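Local coordinates for protein type III effector HopA1 (Pseudomonas syringae pv. tomato str. DC3000, PDB 4RSX) that is a bacterial effector, probably delivered into plant cells by the type III secretion system, whose precise biochemical activity is not established, at residues G181-L184 and D185-V188. Numbering follows the deposited sequence.
Sequences GIPL and DAFV
Ala186 N donates to Pro183 O at 2.8 Å, closing a 3-10 turn over Leu184 and Asp185. The N-H points well at its acceptor (154°), but the donor stands above the carbonyl plane. A second bond of the same i+3 to i kind, Phe187 N to Leu184 O, continues the turn but is weak at 3.4 Å.

Apolar contacts line the same stretch. Ile182 touches with its CG2 branch. With chi1 -63° CG1 lies anti to the carbonyl carbon, which leaves CG2 anti to the backbone N. This methyl meets Ala186 CB at 3.9 Å and the Phe187 ring atom CE1 at 3.8 Å, approaching the ring obliquely. The Ile182 and Phe187 side chains cross at about a right angle. Pro183 adds its ring carbon CG, 3.7 Å from Ala186 CB. Leu184 O sits at the Phe187 ring edge, near its plane.

Lys177 of helix 166-180 makes a cation-pi contact with Phe187. Phe187 O accepts a hydrogen bond from Lys200 NZ.

The turn lies in the loop between helix 166-180 and strand 196-199. Its bend rests on one short backbone bond and one weak one. Ile182 reaches helix 123-136, while Ala186 and Phe187 lie against loop residues Tyr122 and Val118, respectively.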
# COMPACT_ATOMS: atom_id res chain seq x y z
N GLY A 181 10.82 17.01 -2.25
CA GLY A 181 12.00 17.57 -1.60
C GLY A 181 12.76 16.53 -0.79
O GLY A 181 13.74 16.85 -0.11
N ILE A 182 12.31 15.28 -0.87
CA ILE A 182 12.97 14.19 -0.17
C ILE A 182 14.15 13.70 -1.00
O ILE A 182 14.01 13.44 -2.19
CB ILE A 182 11.99 13.04 0.08
CG1 ILE A 182 10.85 13.50 0.98
CG2 ILE A 182 12.70 11.84 0.70
CD1 ILE A 182 9.76 12.46 1.10
N PRO A 183 15.33 13.58 -0.37
CA PRO A 183 16.51 13.15 -1.13
C PRO A 183 16.33 11.74 -1.68
O PRO A 183 15.79 10.87 -0.99
CB PRO A 183 17.65 13.18 -0.11
CG PRO A 183 16.98 13.18 1.26
CD PRO A 183 15.64 13.86 1.05
N LEU A 184 16.81 11.51 -2.89
CA LEU A 184 16.60 10.23 -3.56
C LEU A 184 17.18 9.05 -2.79
O LEU A 184 16.63 7.94 -2.84
CB LEU A 184 17.18 10.28 -4.98
CG LEU A 184 16.47 11.28 -5.89
CD1 LEU A 184 17.13 11.34 -7.26
CD2 LEU A 184 14.98 10.95 -6.02
N ASP A 185 18.27 9.28 -2.06
CA ASP A 185 18.87 8.23 -1.25
C ASP A 185 17.99 7.86 -0.04
O ASP A 185 18.20 6.83 0.60
CB ASP A 185 20.31 8.59 -0.82
CG ASP A 185 20.37 9.73 0.24
OD1 ASP A 185 19.98 9.50 1.42
OD2 ASP A 185 20.85 10.85 -0.10
N ALA A 186 17.00 8.71 0.27
CA ALA A 186 16.18 8.46 1.45
C ALA A 186 14.97 7.56 1.16
O ALA A 186 14.24 7.17 2.08
CB ALA A 186 15.73 9.77 2.10
N PHE A 187 14.76 7.25 -0.12
CA PHE A 187 13.76 6.25 -0.49
C PHE A 187 14.32 4.87 -0.19
O PHE A 187 15.52 4.64 -0.31
CB PHE A 187 13.35 6.41 -1.96
CG PHE A 187 12.49 7.62 -2.21
CD1 PHE A 187 13.06 8.88 -2.34
CD2 PHE A 187 11.10 7.50 -2.28
CE1 PHE A 187 12.26 10.01 -2.56
CE2 PHE A 187 10.30 8.62 -2.51
CZ PHE A 187 10.89 9.88 -2.64
N VAL A 188 13.45 3.96 0.24
CA VAL A 188 13.88 2.66 0.74
C VAL A 188 13.80 1.60 -0.36
O VAL A 188 12.74 1.39 -0.95
CB VAL A 188 12.99 2.23 1.92
CG1 VAL A 188 13.28 0.79 2.34
CG2 VAL A 188 13.18 3.19 3.10